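Local coordinates for 5'-nucleotidase SurE (Aquifex aeolicus, PDB 2WQK), which probably acts as a metal-dependent nucleotidase, removing the phosphate from nucleoside 5'-monophosphates, at residues 122-127 and 159-164; 175-180 and 228-233. All blocks are in the same frame, centred on the assembly; numbering follows the deposited sequence.

Contact 1. Residues 122-127 and 159-164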
ATOM      1  N   SER A 122     -14.435  25.886   7.793  1.00 10.33           N
ATOM      2  CA  SER A 122     -13.526  25.148   6.919  1.00 10.46           C
ATOM      3  C   SER A 122     -13.985  25.100   5.471  1.00 10.45           C
ATOM      4  O   SER A 122     -15.177  25.099   5.202  1.00 11.33           O
ATOM      5  CB  SER A 122     -13.242  23.743   7.436  1.00 11.43           C
ATOM      6  OG  SER A 122     -12.830  23.713   8.795  1.00 13.41           O
ATOM      7  N   ILE A 123     -13.012  25.039   4.560  1.00  9.51           N
ATOM      8  CA  ILE A 123     -13.265  25.059   3.121  1.00  9.12           C
ATOM      9  C   ILE A 123     -12.276  24.144   2.432  1.00  9.01           C
ATOM     10  O   ILE A 123     -11.082  24.154   2.745  1.00  9.26           O
ATOM     11  CB  ILE A 123     -13.047  26.489   2.519  1.00  9.02           C
ATOM     12  CG1 ILE A 123     -13.796  27.552   3.299  1.00 10.72           C
ATOM     13  CG2 ILE A 123     -13.419  26.493   1.083  1.00 11.13           C
ATOM     14  CD1 ILE A 123     -13.476  29.008   2.828  1.00 12.23           C
ATOM     15  N   ALA A 124     -12.809  23.341   1.512  1.00  9.55           N
ATOM     16  CA  ALA A 124     -12.013  22.479   0.605  1.00  9.77           C
ATOM     17  C   ALA A 124     -11.997  23.155  -0.783  1.00  9.42           C
ATOM     18  O   ALA A 124     -13.056  23.628  -1.218  1.00 10.48           O
ATOM     19  CB  ALA A 124     -12.643  21.073   0.459  1.00 10.96           C
ATOM     20  N   PHE A 125     -10.831  23.146  -1.459  1.00  9.98           N
ATOM     21  CA  PHE A 125     -10.717  23.694  -2.807  1.00  9.99           C
ATOM     22  C   PHE A 125     -10.114  22.614  -3.699  1.00 10.50           C
ATOM     23  O   PHE A 125      -9.069  22.032  -3.368  1.00 11.20           O
ATOM     24  CB  PHE A 125      -9.711  24.857  -2.791  1.00 10.37           C
ATOM     25  CG  PHE A 125     -10.143  26.051  -1.952  1.00 11.26           C
ATOM     26  CD1 PHE A 125     -11.080  26.951  -2.445  1.00 12.97           C
ATOM     27  CD2 PHE A 125      -9.566  26.320  -0.721  1.00 12.44           C
ATOM     28  CE1 PHE A 125     -11.462  28.064  -1.700  1.00 14.05           C
ATOM     29  CE2 PHE A 125      -9.948  27.448   0.015  1.00 14.54           C
ATOM     30  CZ  PHE A 125     -10.875  28.294  -0.473  1.00 14.19           C
ATOM     31  N   SER A 126     -10.750  22.406  -4.854  1.00 11.12           N
ATOM     32  CA  SER A 126     -10.301  21.431  -5.851  1.00 11.71           C
ATOM     33  C   SER A 126     -10.371  22.055  -7.243  1.00 12.22           C
ATOM     34  O   SER A 126     -11.274  22.824  -7.518  1.00 12.99           O
ATOM     35  CB  SER A 126     -11.205  20.189  -5.802  1.00 11.23           C
ATOM     36  OG  SER A 126     -11.144  19.611  -4.517  1.00 11.88           O
ATOM     37  N   ALA A 127      -9.384  21.700  -8.077  1.00 13.29           N
ATOM     38  CA  ALA A 127      -9.294  22.143  -9.478  1.00 13.96           C
ATOM     39  C   ALA A 127     -10.035  21.186 -10.427  1.00 15.42           C
ATOM     40  O   ALA A 127      -9.723  19.994 -10.459  1.00 16.29           O
ATOM     41  CB  ALA A 127      -7.800  22.226  -9.899  1.00 13.89           C
ATOM     42  N   TYR A 159     -19.727  22.967   6.160  1.00 11.77           N
ATOM     43  CA  TYR A 159     -18.394  23.341   5.643  1.00 12.04           C
ATOM     44  C   TYR A 159     -18.522  23.422   4.133  1.00 11.67           C
ATOM     45  O   TYR A 159     -19.475  22.884   3.574  1.00 12.44           O
ATOM     46  CB  TYR A 159     -17.280  22.419   6.124  1.00 12.58           C
ATOM     47  CG  TYR A 159     -17.427  20.952   5.745  1.00 11.29           C
ATOM     48  CD1 TYR A 159     -16.575  20.394   4.817  1.00 13.10           C
ATOM     49  CD2 TYR A 159     -18.378  20.109   6.347  1.00 12.11           C
ATOM     50  CE1 TYR A 159     -16.689  19.082   4.411  1.00 14.61           C
ATOM     51  CE2 TYR A 159     -18.484  18.777   5.954  1.00 14.07           C
ATOM     52  CZ  TYR A 159     -17.638  18.272   4.998  1.00 14.44           C
ATOM     53  OH  TYR A 159     -17.728  16.957   4.600  1.00 16.48           O
ATOM     54  N   LEU A 160     -17.613  24.152   3.484  1.00  9.74           N
ATOM     55  CA  LEU A 160     -17.759  24.420   2.061  1.00 10.19           C
ATOM     56  C   LEU A 160     -16.859  23.531   1.206  1.00  9.57           C
ATOM     57  O   LEU A 160     -15.693  23.360   1.496  1.00 10.63           O
ATOM     58  CB  LEU A 160     -17.456  25.897   1.754  1.00 10.42           C
ATOM     59  CG  LEU A 160     -18.281  26.908   2.537  1.00 11.27           C
ATOM     60  CD1 LEU A 160     -17.838  28.343   2.119  1.00 14.18           C
ATOM     61  CD2 LEU A 160     -19.784  26.731   2.373  1.00 13.36           C
ATOM     62  N   ASN A 161     -17.433  23.079   0.095  1.00  9.79           N
ATOM     63  CA  ASN A 161     -16.742  22.322  -0.917  1.00  8.88           C
ATOM     64  C   ASN A 161     -16.692  23.101  -2.224  1.00 10.23           C
ATOM     65  O   ASN A 161     -17.728  23.391  -2.792  1.00 10.76           O
ATOM     66  CB  ASN A 161     -17.377  20.958  -1.188  1.00  9.44           C
ATOM     67  CG  ASN A 161     -16.496  20.119  -2.066  1.00 10.59           C
ATOM     68  OD1 ASN A 161     -15.267  20.047  -1.845  1.00 11.54           O
ATOM     69  ND2 ASN A 161     -17.094  19.502  -3.111  1.00 11.99           N
ATOM     70  N   VAL A 162     -15.479  23.561  -2.584  1.00 10.18           N
ATOM     71  CA  VAL A 162     -15.326  24.497  -3.723  1.00 10.88           C
ATOM     72  C   VAL A 162     -14.566  23.822  -4.840  1.00 10.78           C
ATOM     73  O   VAL A 162     -13.507  23.226  -4.595  1.00 11.29           O
ATOM     74  CB  VAL A 162     -14.585  25.778  -3.275  1.00 10.27           C
ATOM     75  CG1 VAL A 162     -14.448  26.765  -4.450  1.00 12.30           C
ATOM     76  CG2 VAL A 162     -15.305  26.435  -2.087  1.00 12.90           C
ATOM     77  N   ASN A 163     -15.117  23.882  -6.067  1.00 11.81           N
ATOM     78  CA  ASN A 163     -14.407  23.391  -7.255  1.00 11.16           C
ATOM     79  C   ASN A 163     -14.265  24.573  -8.210  1.00 12.29           C
ATOM     80  O   ASN A 163     -15.239  25.315  -8.420  1.00 12.08           O
ATOM     81  CB  ASN A 163     -15.163  22.251  -7.942  1.00 11.88           C
ATOM     82  CG  ASN A 163     -14.981  20.930  -7.204  1.00 11.79           C
ATOM     83  OD1 ASN A 163     -14.160  20.094  -7.610  1.00 13.10           O
ATOM     84  ND2 ASN A 163     -15.767  20.737  -6.097  1.00 12.65           N
ATOM     85  N   ILE A 164     -13.075  24.697  -8.786  1.00 12.32           N
ATOM     86  CA  ILE A 164     -12.772  25.837  -9.674  1.00 13.26           C
ATOM     87  C   ILE A 164     -12.363  25.325 -11.036  1.00 14.35           C
ATOM     88  O   ILE A 164     -11.467  24.514 -11.144  1.00 15.86           O
ATOM     89  CB  ILE A 164     -11.628  26.709  -9.116  1.00 13.45           C
ATOM     90  CG1 ILE A 164     -11.845  27.087  -7.645  1.00 14.19           C
ATOM     91  CG2 ILE A 164     -11.396  27.951 -10.002  1.00 14.27           C
ATOM     92  CD1 ILE A 164     -11.187  26.066  -6.631  1.00 17.13           C
TER
HETATM   93  O   HOH W   1     -13.026  20.869  -3.097  1.00 12.73           O

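Contact 2. Residues 175-180 and 228-233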
ATOM      1  N   ILE A 175     -19.205  32.925  -9.628  1.00 16.61           N
ATOM      2  CA  ILE A 175     -19.260  31.936  -8.527  1.00 16.02           C
ATOM      3  C   ILE A 175     -20.730  31.628  -8.305  1.00 15.90           C
ATOM      4  O   ILE A 175     -21.557  32.537  -8.157  1.00 17.27           O
ATOM      5  CB  ILE A 175     -18.615  32.521  -7.235  1.00 17.55           C
ATOM      6  CG1 ILE A 175     -17.136  32.914  -7.480  1.00 18.35           C
ATOM      7  CG2 ILE A 175     -18.738  31.551  -6.014  1.00 17.63           C
ATOM      8  CD1 ILE A 175     -16.491  33.613  -6.315  1.00 21.58           C
ATOM      9  N   LYS A 176     -21.039  30.329  -8.214  1.00 15.10           N
ATOM     10  CA  LYS A 176     -22.374  29.847  -7.949  1.00 15.13           C
ATOM     11  C   LYS A 176     -22.398  28.946  -6.710  1.00 14.31           C
ATOM     12  O   LYS A 176     -21.558  28.076  -6.562  1.00 14.42           O
ATOM     13  CB  LYS A 176     -22.883  29.029  -9.141  1.00 15.68           C
ATOM     14  CG  LYS A 176     -23.137  29.873 -10.405  1.00 18.78           C
ATOM     15  CD  LYS A 176     -23.578  29.012 -11.555  1.00 24.25           C
ATOM     16  CE  LYS A 176     -24.992  28.519 -11.387  1.00 27.66           C
ATOM     17  NZ  LYS A 176     -26.022  29.599 -11.210  1.00 31.62           N
ATOM     18  N   VAL A 177     -23.405  29.170  -5.895  1.00 13.25           N
ATOM     19  CA  VAL A 177     -23.777  28.249  -4.824  1.00 13.19           C
ATOM     20  C   VAL A 177     -24.517  27.073  -5.482  1.00 14.46           C
ATOM     21  O   VAL A 177     -25.455  27.278  -6.251  1.00 16.42           O
ATOM     22  CB  VAL A 177     -24.655  28.937  -3.773  1.00 13.69           C
ATOM     23  CG1 VAL A 177     -25.223  27.916  -2.747  1.00 14.40           C
ATOM     24  CG2 VAL A 177     -23.881  30.081  -3.114  1.00 15.20           C
ATOM     25  N   THR A 178     -24.085  25.849  -5.176  1.00 12.84           N
ATOM     26  CA  THR A 178     -24.515  24.646  -5.882  1.00 12.93           C
ATOM     27  C   THR A 178     -24.893  23.534  -4.867  1.00 12.57           C
ATOM     28  O   THR A 178     -24.524  23.588  -3.684  1.00 13.26           O
ATOM     29  CB  THR A 178     -23.377  24.100  -6.762  1.00 12.83           C
ATOM     30  OG1 THR A 178     -22.255  23.818  -5.937  1.00 13.55           O
ATOM     31  CG2 THR A 178     -22.992  25.100  -7.884  1.00 14.01           C
ATOM     32  N   ARG A 179     -25.678  22.571  -5.350  1.00 12.33           N
ATOM     33  CA  ARG A 179     -25.869  21.314  -4.633  1.00 12.81           C
ATOM     34  C   ARG A 179     -24.925  20.230  -5.137  1.00 13.03           C
ATOM     35  O   ARG A 179     -24.433  20.278  -6.255  1.00 14.37           O
ATOM     36  CB  ARG A 179     -27.332  20.832  -4.758  1.00 13.24           C
ATOM     37  CG  ARG A 179     -27.787  20.420  -6.144  1.00 15.37           C
ATOM     38  CD  ARG A 179     -29.211  19.905  -6.142  1.00 17.01           C
ATOM     39  NE  ARG A 179     -29.593  19.399  -7.470  1.00 20.35           N
ATOM     40  CZ  ARG A 179     -30.066  20.127  -8.443  1.00 22.85           C
ATOM     41  NH1 ARG A 179     -30.186  21.434  -8.285  1.00 24.62           N
ATOM     42  NH2 ARG A 179     -30.388  19.525  -9.611  1.00 24.72           N
ATOM     43  N   GLN A 180     -24.737  19.197  -4.315  1.00 12.94           N
ATOM     44  CA  GLN A 180     -24.000  18.015  -4.714  1.00 13.44           C
ATOM     45  C   GLN A 180     -24.782  17.318  -5.842  1.00 14.55           C
ATOM     46  O   GLN A 180     -25.921  16.932  -5.658  1.00 15.71           O
ATOM     47  CB  GLN A 180     -23.899  17.046  -3.524  1.00 14.25           C
ATOM     48  CG  GLN A 180     -23.130  15.753  -3.801  1.00 15.15           C
ATOM     49  CD  GLN A 180     -23.226  14.804  -2.644  1.00 15.65           C
ATOM     50  OE1 GLN A 180     -24.231  14.770  -1.958  1.00 18.89           O
ATOM     51  NE2 GLN A 180     -22.191  14.009  -2.446  1.00 18.33           N
ATOM     52  N   VAL A 228     -19.621  26.357  -5.297  1.00 10.94           N
ATOM     53  CA  VAL A 228     -19.479  26.313  -3.834  1.00 11.64           C
ATOM     54  C   VAL A 228     -20.698  25.571  -3.278  1.00 10.92           C
ATOM     55  O   VAL A 228     -21.803  26.072  -3.355  1.00 11.25           O
ATOM     56  CB  VAL A 228     -19.399  27.720  -3.205  1.00 13.11           C
ATOM     57  CG1 VAL A 228     -19.241  27.595  -1.694  1.00 12.42           C
ATOM     58  CG2 VAL A 228     -18.283  28.608  -3.847  1.00 14.41           C
ATOM     59  N   THR A 229     -20.470  24.368  -2.709  1.00 10.51           N
ATOM     60  CA  THR A 229     -21.551  23.575  -2.138  1.00 10.53           C
ATOM     61  C   THR A 229     -21.403  23.576  -0.603  1.00 10.61           C
ATOM     62  O   THR A 229     -20.347  23.214  -0.094  1.00 11.06           O
ATOM     63  CB  THR A 229     -21.475  22.108  -2.585  1.00 12.07           C
ATOM     64  OG1 THR A 229     -21.451  22.032  -4.018  1.00 12.26           O
ATOM     65  CG2 THR A 229     -22.659  21.271  -2.000  1.00 11.98           C
ATOM     66  N   PRO A 230     -22.478  23.945   0.109  1.00 10.33           N
ATOM     67  CA  PRO A 230     -22.476  23.835   1.570  1.00 10.65           C
ATOM     68  C   PRO A 230     -22.833  22.379   1.904  1.00 11.33           C
ATOM     69  O   PRO A 230     -23.893  21.872   1.489  1.00 11.16           O
ATOM     70  CB  PRO A 230     -23.587  24.783   2.018  1.00 11.71           C
ATOM     71  CG  PRO A 230     -24.563  24.779   0.884  1.00 11.63           C
ATOM     72  CD  PRO A 230     -23.779  24.454  -0.394  1.00 11.17           C
ATOM     73  N   LEU A 231     -21.942  21.724   2.630  1.00 11.17           N
ATOM     74  CA  LEU A 231     -22.127  20.315   3.020  1.00 10.96           C
ATOM     75  C   LEU A 231     -22.493  20.237   4.492  1.00 11.68           C
ATOM     76  O   LEU A 231     -21.936  20.964   5.334  1.00 13.22           O
ATOM     77  CB  LEU A 231     -20.817  19.554   2.826  1.00 10.86           C
ATOM     78  CG  LEU A 231     -20.233  19.474   1.410  1.00 12.88           C
ATOM     79  CD1 LEU A 231     -18.873  18.739   1.361  1.00 13.38           C
ATOM     80  CD2 LEU A 231     -21.270  18.802   0.473  1.00 15.37           C
ATOM     81  N   HIS A 232     -23.381  19.284   4.792  1.00 11.71           N
ATOM     82  CA  HIS A 232     -23.663  18.913   6.159  1.00 12.51           C
ATOM     83  C   HIS A 232     -22.457  18.273   6.817  1.00 12.45           C
ATOM     84  O   HIS A 232     -21.840  17.391   6.227  1.00 13.73           O
ATOM     85  CB  HIS A 232     -24.783  17.851   6.219  1.00 13.28           C
ATOM     86  CG  HIS A 232     -26.155  18.369   6.048  1.00 14.62           C
ATOM     87  ND1 HIS A 232     -26.792  19.132   6.998  1.00 17.89           N
ATOM     88  CD2 HIS A 232     -27.070  18.117   5.078  1.00 19.61           C
ATOM     89  CE1 HIS A 232     -28.033  19.374   6.588  1.00 19.09           C
ATOM     90  NE2 HIS A 232     -28.222  18.766   5.427  1.00 20.63           N
ATOM     91  N   LEU A 233     -22.175  18.651   8.073  1.00 12.65           N
ATOM     92  CA  LEU A 233     -21.285  17.860   8.886  1.00 14.81           C
ATOM     93  C   LEU A 233     -22.035  16.634   9.458  1.00 14.90           C
ATOM     94  O   LEU A 233     -21.528  15.511   9.425  1.00 17.82           O
ATOM     95  CB  LEU A 233     -20.702  18.663  10.055  1.00 16.04           C
ATOM     96  CG  LEU A 233     -19.738  17.769  10.880  1.00 19.64           C
ATOM     97  CD1 LEU A 233     -18.603  17.052  10.072  1.00 22.04           C
ATOM     98  CD2 LEU A 233     -19.174  18.570  12.045  1.00 21.00           C
TER

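Contact 1. Residues 122-127 and 159-164
Phe125 has CG anti to its carbonyl carbon (chi1 -64°), and Val162 has CG1 anti to its backbone N (chi1 -179°), which sets that methyl 3.9 Å from Phe125 CD1; the two side chains run alongside each other with the same heading. They belong to parallel neighbours of a beta-alpha-beta unit, strand 122-128, helix 135-152 and strand 158-165, in the Rossmann-like core of SurE. Phe125 CD1 also meets Val162 CB at 3.8 Å, and Ile164 CD1 approaches the ring edge near its plane. Ile123 CG2 sits above one ring face, offset toward the rim, and touches Val162 CG2 at 3.7 Å. Helix 135-152 covers the sheet face bearing Phe125, Ala127 and Ile164, with Cys142 against Phe125; an alanine here would remove the ring and probably leave a gap among Ile123, Val162, Ile164 and Cys142. Five backbone bonds, from Leu160 N to Ser122 O through Ile164 N to Ser126 O, join the strands. The face bearing Ala124, Ser126, Asn161 and Asn163 is largely polar and lies near the metal site: Ser126 neighbours Asn94, and Asn98 bonds to Ser126 OG, Asn161 ND2 and Asn163 OD1. A water accepts from Ser126 OG at 2.7 Å and donates to Asn161 OD1 at 2.7 Å and Val162 O at 2.8 Å.

Contact 2. Residues 175-180 and 228-233
At the margin of the mixed sheet, strand 174-177, one of the two outermost in this chain, runs parallel to strand 225-232, with Val177 paired to Val228. Val228 N donates to Lys176 O at 2.9 Å, and Thr178 N returns a bond of 2.9 Å to Val228 O, arriving 44° out of that carbonyl's plane. The ladder goes no further: Pro230 follows where the next donor would stand, and in place of an N-H it presents CD to Thr178 O at 3.5 Å. A hydroxyl pair adds a further link here. With OG1 between its backbone N and carbonyl carbon (chi1 58°), Thr178 OG1 meets Thr229 OG1 at 2.7 Å in a hydrogen bond, the two side chains crossing at about a right angle; Thr178 OG1 is also bonded to Ser227 OG. Thr229 CG2 packs on Thr178 O at 3.4 Å and reaches Gln180 N at 3.7 Å. Earlier along the pair, the methyls Ile175 CG2 and Val228 CG2 touch at 3.7 Å. The departing chain turns to the second subunit, where Gln180 N bonds to Thr236 OG1 and Gln180 OE1 to Leu235 N, while Gln180 NE2 bonds to Gly100 O of its own chain. This is a short parallel edge pair of an alpha/beta sheet, its ladder stopping where a proline has no N-H to offer, continued into a subunit interface.

In the fold
Both contacts are built in the same mixed sheet and are joined where strand 158-165 of contact 1 runs antiparallel beside strand 225-232 of contact 2: Tyr159 O to Leu231 N and Asn161 O to Thr229 N, each 2.9 Å, are probable hydrogen bonds. Their centres lie about 9 Å apart. Contact 1 is wholly buried in the middle of the sheet, with a full parallel ladder, an apolar helix-covered face and a polar face close to the metal site. Contact 2, at the outer strand, is only partly buried, has a shorter ladder supplemented by hydroxyls, lies away from the annotated sites and meets another subunit along much of its length.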